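Local coordinates for ESAT-6/WXG100 secretion system protein (Streptococcus gallolyticus, PDB 7JQE) that forms part of the extracellular region of EsaA, a subunit of the type VIIb secretion system, and probably contributes to export of protein toxins, at residues A[231-245]-A[413-427]. Residues are numbered along the deposited sequence; the frame is centred on the assembly and turned at random.
Sequences YQSKLALLGKYKSAK and LSKIDTASAMIQTLY. With EDO (1,2-ethanediol), chain M; EDO (1,2-ethanediol), chain H; EDO (1,2-ethanediol), chain Y; EDO (1,2-ethanediol), chain F.
L238 and I416 interlock where 231-244 of helix 225-244 crosses 413-427 of helix 396-427 at 61°, each a knob in a hole of the other helix: L238 sits among I416, A419, S420 and I423, and I416 among Y231, K234, L235 and L238. The two side chains meet at about a right angle, L238 CD1 lying 4.1 Å from I416 CG2, while L238 CD2 presses on I423 CD1 at 3.5 Å. I423 places its CG2 against L237 CD1 and runs its CG1 arm across Y241, bringing I423 CD1 within 3.6 Å of Y241 CB.

At one end L413 lays CD2 over a face of the Y231 ring, a CH-pi contact. The ring's edge meets D417, whose carboxylate is turned 39° from it; Y231 OH gives OD2 only a weak bond. K234, fully extended beyond CG, passes S420 OG to bring NZ 2.6 Å from D417 OD1, a salt bridge made on the anti side and well out of the carboxylate plane. D417 OD2 also accepts a weak bond from S414 of the second subunit.

At the far end the Y241 and Y427 rings meet obliquely, planes 72° apart, and one water joins Y241 OH and Y427 OH, 2.7 and 3.0 Å away.

The chemistry is thus an aliphatic centre with polar groups at both ends; K234 probably stabilises the ionised form of the buried D417 beside the subunit interface.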
loop_
_atom_site.group_PDB
_atom_site.type_symbol
_atom_site.label_atom_id
_atom_site.label_comp_id
_atom_site.label_asym_id
_atom_site.label_seq_id
_atom_site.Cartn_x
_atom_site.Cartn_y
_atom_site.Cartn_z
ATOM N N TYR A 231 -12.785 6.273 -4.735
ATOM C CA TYR A 231 -12.916 6.262 -3.282
ATOM C C TYR A 231 -14.030 5.327 -2.838
ATOM O O TYR A 231 -13.958 4.742 -1.751
ATOM C CB TYR A 231 -13.163 7.677 -2.753
ATOM C CG TYR A 231 -11.922 8.546 -2.720
ATOM C CD1 TYR A 231 -11.825 9.691 -3.506
ATOM C CD2 TYR A 231 -10.848 8.220 -1.903
ATOM C CE1 TYR A 231 -10.689 10.486 -3.476
ATOM C CE2 TYR A 231 -9.709 9.005 -1.867
ATOM C CZ TYR A 231 -9.632 10.134 -2.655
ATOM O OH TYR A 231 -8.498 10.915 -2.616
ATOM N N GLN A 232 -15.064 5.167 -3.665
ATOM C CA GLN A 232 -16.117 4.213 -3.342
ATOM C C GLN A 232 -15.636 2.774 -3.494
ATOM O O GLN A 232 -16.073 1.897 -2.741
ATOM C CB GLN A 232 -17.338 4.475 -4.221
ATOM C CG GLN A 232 -18.097 5.734 -3.834
ATOM C CD GLN A 232 -19.110 6.155 -4.878
ATOM O OE1 GLN A 232 -19.101 5.658 -6.004
ATOM N NE2 GLN A 232 -19.987 7.080 -4.509
ATOM N N SER A 233 -14.741 2.514 -4.455
ATOM C CA SER A 233 -14.143 1.184 -4.576
ATOM C C SER A 233 -13.221 0.890 -3.402
ATOM O O SER A 233 -13.284 -0.190 -2.804
ATOM C CB SER A 233 -13.373 1.060 -5.891
ATOM O OG SER A 233 -14.253 1.085 -6.998
ATOM N N LYS A 234 -12.349 1.843 -3.061
ATOM C CA LYS A 234 -11.459 1.649 -1.924
ATOM C C LYS A 234 -12.245 1.457 -0.637
ATOM O O LYS A 234 -11.889 0.616 0.197
ATOM C CB LYS A 234 -10.501 2.830 -1.809
ATOM C CG LYS A 234 -9.768 3.098 -3.100
ATOM C CD LYS A 234 -8.765 4.216 -2.967
ATOM C CE LYS A 234 -8.026 4.418 -4.276
ATOM N NZ LYS A 234 -7.060 5.545 -4.203
ATOM N N LEU A 235 -13.326 2.220 -0.460
ATOM C CA LEU A 235 -14.162 2.035 0.724
ATOM C C LEU A 235 -14.806 0.659 0.726
ATOM O O LEU A 235 -14.951 0.034 1.784
ATOM C CB LEU A 235 -15.233 3.122 0.795
ATOM C CG LEU A 235 -14.727 4.486 1.238
ATOM C CD1 LEU A 235 -15.768 5.558 0.940
ATOM C CD2 LEU A 235 -14.400 4.430 2.724
ATOM N N ALA A 236 -15.218 0.175 -0.449
ATOM C CA ALA A 236 -15.785 -1.167 -0.527
ATOM C C ALA A 236 -14.769 -2.211 -0.086
ATOM O O ALA A 236 -15.118 -3.171 0.612
ATOM C CB ALA A 236 -16.274 -1.453 -1.947
ATOM N N LEU A 237 -13.501 -2.021 -0.463
ATOM C CA LEU A 237 -12.457 -2.969 -0.092
ATOM C C LEU A 237 -12.188 -2.937 1.406
ATOM O O LEU A 237 -12.061 -3.991 2.043
ATOM C CB LEU A 237 -11.179 -2.671 -0.879
ATOM C CG LEU A 237 -9.921 -3.462 -0.507
ATOM C CD1 LEU A 237 -10.156 -4.959 -0.643
ATOM C CD2 LEU A 237 -8.727 -3.022 -1.352
ATOM N N LEU A 238 -12.098 -1.737 1.990
ATOM C CA LEU A 238 -11.934 -1.641 3.437
ATOM C C LEU A 238 -13.068 -2.347 4.165
ATOM O O LEU A 238 -12.871 -2.871 5.268
ATOM C CB LEU A 238 -11.859 -0.178 3.869
ATOM C CG LEU A 238 -10.730 0.649 3.255
ATOM C CD1 LEU A 238 -10.851 2.110 3.674
ATOM C CD2 LEU A 238 -9.396 0.087 3.671
ATOM N N GLY A 239 -14.262 -2.364 3.573
ATOM C CA GLY A 239 -15.356 -3.109 4.171
ATOM C C GLY A 239 -15.106 -4.603 4.154
ATOM O O GLY A 239 -15.359 -5.293 5.144
ATOM N N LYS A 240 -14.603 -5.123 3.029
ATOM C CA LYS A 240 -14.285 -6.545 2.951
ATOM C C LYS A 240 -13.281 -6.938 4.023
ATOM O O LYS A 240 -13.447 -7.961 4.702
ATOM C CB LYS A 240 -13.740 -6.891 1.565
ATOM C CG LYS A 240 -14.783 -7.346 0.563
ATOM C CD LYS A 240 -14.116 -7.795 -0.729
ATOM C CE LYS A 240 -15.141 -8.244 -1.758
ATOM N NZ LYS A 240 -14.573 -8.275 -3.137
ATOM N N TYR A 241 -12.236 -6.130 4.197
ATOM C CA TYR A 241 -11.222 -6.428 5.199
ATOM C C TYR A 241 -11.799 -6.349 6.608
ATOM O O TYR A 241 -11.565 -7.239 7.434
ATOM C CB TYR A 241 -10.051 -5.468 5.036
ATOM C CG TYR A 241 -8.820 -5.863 5.809
ATOM C CD1 TYR A 241 -7.834 -6.659 5.227
ATOM C CD2 TYR A 241 -8.632 -5.434 7.113
ATOM C CE1 TYR A 241 -6.696 -7.015 5.927
ATOM C CE2 TYR A 241 -7.500 -5.787 7.821
ATOM C CZ TYR A 241 -6.535 -6.580 7.225
ATOM O OH TYR A 241 -5.409 -6.929 7.934
ATOM N N LYS A 242 -12.561 -5.288 6.899
ATOM C CA LYS A 242 -13.158 -5.144 8.222
ATOM C C LYS A 242 -14.083 -6.308 8.536
ATOM O O LYS A 242 -14.145 -6.774 9.680
ATOM C CB LYS A 242 -13.925 -3.825 8.318
ATOM C CG LYS A 242 -14.852 -3.733 9.524
ATOM C CD LYS A 242 -15.840 -2.582 9.369
ATOM C CE LYS A 242 -16.762 -2.468 10.573
ATOM N NZ LYS A 242 -16.012 -2.118 11.808
ATOM N N SER A 243 -14.816 -6.790 7.533
ATOM C CA SER A 243 -15.714 -7.918 7.752
ATOM C C SER A 243 -14.956 -9.244 7.846
ATOM O O SER A 243 -15.390 -10.149 8.566
ATOM C CB SER A 243 -16.754 -7.971 6.638
ATOM O OG SER A 243 -17.679 -9.013 6.871
ATOM N N ALA A 244 -13.831 -9.383 7.135
ATOM C CA ALA A 244 -13.067 -10.628 7.190
ATOM C C ALA A 244 -12.310 -10.753 8.507
ATOM O O ALA A 244 -12.343 -11.805 9.156
ATOM C CB ALA A 244 -12.099 -10.711 6.007
ATOM N N LYS A 245 -11.598 -9.703 8.900
ATOM C CA LYS A 245 -10.987 -9.633 10.217
ATOM C C LYS A 245 -12.017 -9.073 11.195
ATOM O O LYS A 245 -13.212 -9.001 10.897
ATOM C CB LYS A 245 -9.721 -8.783 10.166
ATOM C CG LYS A 245 -8.758 -9.165 9.057
ATOM C CD LYS A 245 -7.793 -10.247 9.516
ATOM C CE LYS A 245 -6.905 -10.715 8.376
ATOM N NZ LYS A 245 -7.704 -11.427 7.347
ATOM N N LEU A 413 -9.249 11.148 3.633
ATOM C CA LEU A 413 -8.948 10.562 2.335
ATOM C C LEU A 413 -7.567 9.922 2.330
ATOM O O LEU A 413 -7.356 8.908 1.662
ATOM C CB LEU A 413 -9.057 11.618 1.237
ATOM C CG LEU A 413 -10.477 12.153 0.996
ATOM C CD1 LEU A 413 -10.524 13.118 -0.187
ATOM C CD2 LEU A 413 -11.473 11.003 0.810
ATOM N N SER A 414 -6.619 10.499 3.070
ATOM C CA SER A 414 -5.277 9.939 3.127
ATOM C C SER A 414 -5.280 8.579 3.818
ATOM O O SER A 414 -4.636 7.634 3.347
ATOM C CB SER A 414 -4.341 10.913 3.842
ATOM O OG SER A 414 -3.031 10.382 3.940
ATOM N N LYS A 415 -6.000 8.461 4.936
ATOM C CA LYS A 415 -6.105 7.173 5.613
ATOM C C LYS A 415 -6.768 6.131 4.719
ATOM O O LYS A 415 -6.318 4.981 4.651
ATOM C CB LYS A 415 -6.873 7.337 6.925
ATOM C CG LYS A 415 -5.999 7.912 8.038
ATOM C CD LYS A 415 -6.761 8.143 9.336
ATOM C CE LYS A 415 -7.346 9.549 9.377
ATOM N NZ LYS A 415 -7.896 9.892 10.716
ATOM N N ILE A 416 -7.838 6.515 4.020
ATOM C CA ILE A 416 -8.507 5.585 3.115
ATOM C C ILE A 416 -7.545 5.110 2.037
ATOM O O ILE A 416 -7.505 3.920 1.698
ATOM C CB ILE A 416 -9.759 6.241 2.504
ATOM C CG1 ILE A 416 -10.841 6.437 3.569
ATOM C CG2 ILE A 416 -10.283 5.429 1.332
ATOM C CD1 ILE A 416 -11.824 7.541 3.234
ATOM N N ASP A 417 -6.752 6.029 1.479
ATOM C CA ASP A 417 -5.841 5.649 0.403
ATOM C C ASP A 417 -4.737 4.732 0.914
ATOM O O ASP A 417 -4.420 3.720 0.279
ATOM C CB ASP A 417 -5.244 6.896 -0.252
ATOM C CG ASP A 417 -6.206 7.572 -1.220
ATOM O OD1 ASP A 417 -6.890 6.858 -1.984
ATOM O OD2 ASP A 417 -6.273 8.819 -1.216
ATOM N N THR A 418 -4.145 5.068 2.060
ATOM C CA THR A 418 -3.059 4.265 2.603
ATOM C C THR A 418 -3.523 2.847 2.913
ATOM O O THR A 418 -2.955 1.872 2.414
ATOM C CB THR A 418 -2.491 4.935 3.854
ATOM O OG1 THR A 418 -1.902 6.188 3.486
ATOM C CG2 THR A 418 -1.427 4.044 4.501
ATOM N N ALA A 419 -4.569 2.715 3.729
ATOM C CA ALA A 419 -5.019 1.388 4.137
ATOM C C ALA A 419 -5.496 0.565 2.946
ATOM O O ALA A 419 -5.213 -0.635 2.858
ATOM C CB ALA A 419 -6.126 1.507 5.180
ATOM N N SER A 420 -6.226 1.187 2.019
ATOM C CA SER A 420 -6.695 0.448 0.852
ATOM C C SER A 420 -5.528 -0.058 0.016
ATOM O O SER A 420 -5.578 -1.171 -0.520
ATOM C CB SER A 420 -7.610 1.322 0.000
ATOM O OG SER A 420 -8.188 0.569 -1.048
ATOM N N ALA A 421 -4.473 0.750 -0.119
ATOM C CA ALA A 421 -3.320 0.328 -0.906
ATOM C C ALA A 421 -2.575 -0.811 -0.222
ATOM O O ALA A 421 -2.097 -1.735 -0.890
ATOM C CB ALA A 421 -2.386 1.509 -1.151
HETATM N N MSE A 422 -2.465 -0.764 1.103
HETATM C CA MSE A 422 -1.854 -1.849 1.855
HETATM C C MSE A 422 -2.628 -3.136 1.617
HETATM O O MSE A 422 -2.055 -4.158 1.242
HETATM C CB MSE A 422 -1.815 -1.523 3.344
HETATM C CG MSE A 422 -0.845 -0.418 3.714
HETATM SE SE MSE A 422 -0.963 0.049 5.608
HETATM C CE MSE A 422 0.617 1.188 5.731
ATOM N N ILE A 423 -3.945 -3.074 1.823
ATOM C CA ILE A 423 -4.784 -4.247 1.596
ATOM C C ILE A 423 -4.619 -4.748 0.167
ATOM O O ILE A 423 -4.442 -5.947 -0.074
ATOM C CB ILE A 423 -6.252 -3.925 1.914
ATOM C CG1 ILE A 423 -6.390 -3.500 3.378
ATOM C CG2 ILE A 423 -7.130 -5.124 1.617
ATOM C CD1 ILE A 423 -7.784 -2.992 3.753
ATOM N N GLN A 424 -4.669 -3.834 -0.804
ATOM C CA GLN A 424 -4.527 -4.222 -2.205
ATOM C C GLN A 424 -3.219 -4.972 -2.452
ATOM O O GLN A 424 -3.187 -5.946 -3.213
ATOM C CB GLN A 424 -4.599 -2.980 -3.090
ATOM C CG GLN A 424 -4.321 -3.240 -4.553
ATOM C CD GLN A 424 -4.307 -1.965 -5.375
ATOM O OE1 GLN A 424 -4.218 -0.864 -4.832
ATOM N NE2 GLN A 424 -4.391 -2.108 -6.692
ATOM N N THR A 425 -2.129 -4.527 -1.822
ATOM C CA THR A 425 -0.808 -5.072 -2.109
ATOM C C THR A 425 -0.586 -6.424 -1.446
ATOM O O THR A 425 0.225 -7.223 -1.929
ATOM C CB THR A 425 0.272 -4.092 -1.648
ATOM O OG1 THR A 425 0.032 -2.805 -2.232
ATOM C CG2 THR A 425 1.651 -4.579 -2.059
ATOM N N LEU A 426 -1.284 -6.694 -0.345
ATOM C CA LEU A 426 -1.130 -7.947 0.378
ATOM C C LEU A 426 -2.078 -9.031 -0.118
ATOM O O LEU A 426 -1.705 -10.208 -0.143
ATOM C CB LEU A 426 -1.350 -7.720 1.877
ATOM C CG LEU A 426 -0.294 -6.867 2.587
ATOM C CD1 LEU A 426 -0.689 -6.591 4.032
ATOM C CD2 LEU A 426 1.072 -7.538 2.523
ATOM N N TYR A 427 -3.299 -8.672 -0.518
ATOM C CA TYR A 427 -4.304 -9.670 -0.852
ATOM C C TYR A 427 -4.675 -9.719 -2.326
ATOM O O TYR A 427 -5.445 -10.600 -2.723
ATOM C CB TYR A 427 -5.567 -9.442 -0.012
ATOM C CG TYR A 427 -5.321 -9.715 1.451
ATOM C CD1 TYR A 427 -4.856 -8.713 2.290
ATOM C CD2 TYR A 427 -5.512 -10.985 1.985
ATOM C CE1 TYR A 427 -4.615 -8.956 3.628
ATOM C CE2 TYR A 427 -5.271 -11.240 3.323
ATOM C CZ TYR A 427 -4.820 -10.222 4.139
ATOM O OH TYR A 427 -4.577 -10.464 5.470
HETATM C C1 EDO M . -5.334 -13.393 6.243
HETATM O O1 EDO M . -3.914 -13.438 6.045
HETATM C C2 EDO M . -6.034 -14.187 5.144
HETATM O O2 EDO M . -7.448 -14.222 5.379
HETATM C C1 EDO H . -0.426 -4.075 -6.461
HETATM O O1 EDO H . -0.194 -4.627 -7.760
HETATM C C2 EDO H . -1.646 -4.758 -5.851
HETATM O O2 EDO H . -1.482 -6.183 -5.867
HETATM C C1 EDO Y . -13.666 -11.791 13.215
HETATM O O1 EDO Y . -12.622 -11.554 14.167
HETATM C C2 EDO Y . -13.186 -12.774 12.152
HETATM O O2 EDO Y . -14.268 -13.099 11.270
HETATM C C1 EDO F . -0.936 9.637 7.504
HETATM O O1 EDO F . 0.426 9.333 7.180
HETATM C C2 EDO F . -1.827 8.441 7.184
HETATM O O2 EDO F . -1.753 8.150 5.783
HETATM O O HOH W 1 -4.938 3.465 -2.568
HETATM O O HOH W 2 -3.314 -8.443 7.245
#